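Local coordinates for protein beta-N-acetylhexosaminidase (Microbacterium sp. HJ5, PDB 7BWG) that probably hydrolyses terminal non-reducing N-acetyl-D-hexosamine residues from N-acetyl-beta-D-hexosaminides, as a glycoside hydrolase of family 20, at residues A[20-24]-A[114-118]. Residue numbers count along the deposited sequence, not the author numbering.
Sequences PAVVP and TLGQL
Start with 20-24: an extended, irregular strip near the N-terminus, every residue in the beta or polyproline region, Val22 the most stretched (phi/psi -149/131), with a cis peptide bond between Val23 and Pro24. It runs past 114-118, the last turn of helix 105-118, where Leu118 N bonds to Thr114 O at 2.8 Å. The register is set by Val22 and Gln117, whose CA atoms are 5.5 Å apart.

Gln117 points its CA-to-CB bond toward the strip and takes chi1 m, chi2 t and chi3 -7°, so its amide reaches the backbone of Val23 and meets both polar groups of that residue. Gln117 NE2 donates to Val23 O at a very short 2.4 Å, while Val23 N gives a weak bond to Gln117 OE1 at 2.6 Å. The amide is crowded against the main chain: Gln117 OE1 lies 2.8 Å from Val23 O, two acceptors that do not bond, and 3.2 Å from Val22 CA. Alongside, Val22 (chi1 m) sets CG1 3.7 Å from Thr114 CG2 and 3.8 Å from Leu118 CG. Leu118, chi1 off-rotamer at -99° and chi2 t, brings CD2 to 3.5 Å from Pro20 CB and also packs on Val131 and Ile133 of strand 126-135. Thr114 OG1 hydrogen-bonds outside the two segments, to Tyr89 OH and Tyr110 O.

The CA-to-CB bond of Val23 points away from the helix; its side chain touches Ala469, Glu473 and Arg494. The strip thus lies between the helix of the N-terminal alpha/beta domain and helices 467-475 and 488-497, which follow barrel strand 442-449 in the chain. Chemically, a side-chain amide pairing with the N and O of one residue, plus aliphatic contacts, joins loop to helix end without charged side chains in either segment.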
ATOM      1  N   PRO A  20       4.429 -16.221 -41.609  1.00 30.69           N
ATOM      2  CA  PRO A  20       3.792 -14.984 -41.138  1.00 28.81           C
ATOM      3  C   PRO A  20       4.619 -14.302 -40.057  1.00 29.13           C
ATOM      4  O   PRO A  20       5.001 -14.917 -39.059  1.00 29.74           O
ATOM      5  CB  PRO A  20       2.440 -15.466 -40.598  1.00 24.28           C
ATOM      6  CG  PRO A  20       2.224 -16.812 -41.220  1.00 21.77           C
ATOM      7  CD  PRO A  20       3.588 -17.404 -41.362  1.00 25.02           C
ATOM      8  N   ALA A  21       4.884 -13.013 -40.262  1.00 31.96           N
ATOM      9  CA  ALA A  21       5.753 -12.255 -39.372  1.00 32.30           C
ATOM     10  C   ALA A  21       5.002 -11.823 -38.118  1.00 30.64           C
ATOM     11  O   ALA A  21       3.902 -11.268 -38.203  1.00 26.75           O
ATOM     12  CB  ALA A  21       6.316 -11.034 -40.096  1.00 30.06           C
ATOM     13  N   VAL A  22       5.606 -12.071 -36.958  1.00 28.39           N
ATOM     14  CA  VAL A  22       5.050 -11.679 -35.665  1.00 26.15           C
ATOM     15  C   VAL A  22       6.204 -11.387 -34.715  1.00 24.11           C
ATOM     16  O   VAL A  22       7.143 -12.181 -34.606  1.00 22.53           O
ATOM     17  CB  VAL A  22       4.123 -12.767 -35.081  1.00 23.33           C
ATOM     18  CG1 VAL A  22       2.738 -12.688 -35.704  1.00 20.93           C
ATOM     19  CG2 VAL A  22       4.723 -14.144 -35.300  1.00 25.13           C
ATOM     20  N   VAL A  23       6.139 -10.247 -34.033  1.00 22.39           N
ATOM     21  CA  VAL A  23       7.187  -9.830 -33.101  1.00 18.02           C
ATOM     22  C   VAL A  23       6.560  -9.553 -31.738  1.00 18.29           C
ATOM     23  O   VAL A  23       5.577  -8.804 -31.657  1.00 22.34           O
ATOM     24  CB  VAL A  23       7.940  -8.596 -33.623  1.00 17.61           C
ATOM     25  CG1 VAL A  23       9.098  -8.243 -32.701  1.00 21.97           C
ATOM     26  CG2 VAL A  23       8.440  -8.834 -35.035  1.00 19.84           C
ATOM     27  N   PRO A  24       7.093 -10.111 -30.635  1.00 17.69           N
ATOM     28  CA  PRO A  24       8.285 -10.964 -30.532  1.00 20.20           C
ATOM     29  C   PRO A  24       8.097 -12.337 -31.165  1.00 21.14           C
ATOM     30  O   PRO A  24       6.975 -12.842 -31.207  1.00 23.39           O
ATOM     31  CB  PRO A  24       8.494 -11.102 -29.016  1.00 19.69           C
ATOM     32  CG  PRO A  24       7.645 -10.044 -28.393  1.00 16.29           C
ATOM     33  CD  PRO A  24       6.492  -9.860 -29.316  1.00 20.54           C
ATOM     34  N   THR A 114      -0.840 -11.150 -30.722  1.00 20.60           N
ATOM     35  CA  THR A 114      -0.283 -11.815 -31.895  1.00 18.13           C
ATOM     36  C   THR A 114      -1.273 -11.829 -33.053  1.00 21.22           C
ATOM     37  O   THR A 114      -0.859 -11.818 -34.219  1.00 22.50           O
ATOM     38  CB  THR A 114       0.138 -13.242 -31.541  1.00 14.56           C
ATOM     39  OG1 THR A 114       0.742 -13.254 -30.242  1.00 17.38           O
ATOM     40  CG2 THR A 114       1.136 -13.773 -32.554  1.00 18.35           C
ATOM     41  N   LEU A 115      -2.574 -11.849 -32.753  1.00 17.42           N
ATOM     42  CA  LEU A 115      -3.581 -11.798 -33.809  1.00 17.49           C
ATOM     43  C   LEU A 115      -3.459 -10.513 -34.618  1.00 20.76           C
ATOM     44  O   LEU A 115      -3.542 -10.538 -35.851  1.00 25.38           O
ATOM     45  CB  LEU A 115      -4.979 -11.928 -33.198  1.00 22.40           C
ATOM     46  CG  LEU A 115      -6.152 -12.421 -34.057  1.00 20.70           C
ATOM     47  CD1 LEU A 115      -6.561 -11.415 -35.130  1.00 21.81           C
ATOM     48  CD2 LEU A 115      -5.824 -13.766 -34.683  1.00 21.97           C
ATOM     49  N   GLY A 116      -3.258  -9.380 -33.941  1.00 19.78           N
ATOM     50  CA  GLY A 116      -3.113  -8.121 -34.654  1.00 19.16           C
ATOM     51  C   GLY A 116      -1.934  -8.121 -35.606  1.00 19.15           C
ATOM     52  O   GLY A 116      -2.045  -7.671 -36.750  1.00 19.73           O
ATOM     53  N   GLN A 117      -0.787  -8.630 -35.150  1.00 19.62           N
ATOM     54  CA  GLN A 117       0.375  -8.731 -36.027  1.00 22.37           C
ATOM     55  C   GLN A 117       0.129  -9.727 -37.152  1.00 22.55           C
ATOM     56  O   GLN A 117       0.597  -9.530 -38.279  1.00 20.08           O
ATOM     57  CB  GLN A 117       1.606  -9.133 -35.218  1.00 19.02           C
ATOM     58  CG  GLN A 117       1.868  -8.253 -34.011  1.00 21.23           C
ATOM     59  CD  GLN A 117       3.054  -8.723 -33.200  1.00 18.83           C
ATOM     60  OE1 GLN A 117       3.614  -9.788 -33.459  1.00 18.69           O
ATOM     61  NE2 GLN A 117       3.447  -7.929 -32.211  1.00 18.23           N
ATOM     62  N   LEU A 118      -0.606 -10.802 -36.863  1.00 19.42           N
ATOM     63  CA  LEU A 118      -0.875 -11.811 -37.878  1.00 19.32           C
ATOM     64  C   LEU A 118      -1.802 -11.285 -38.965  1.00 24.58           C
ATOM     65  O   LEU A 118      -1.671 -11.680 -40.129  1.00 26.10           O
ATOM     66  CB  LEU A 118      -1.474 -13.056 -37.227  1.00 20.69           C
ATOM     67  CG  LEU A 118      -0.481 -14.187 -36.959  1.00 22.32           C
ATOM     68  CD1 LEU A 118      -1.085 -15.238 -36.048  1.00 29.53           C
ATOM     69  CD2 LEU A 118      -0.052 -14.805 -38.269  1.00 22.74           C
TER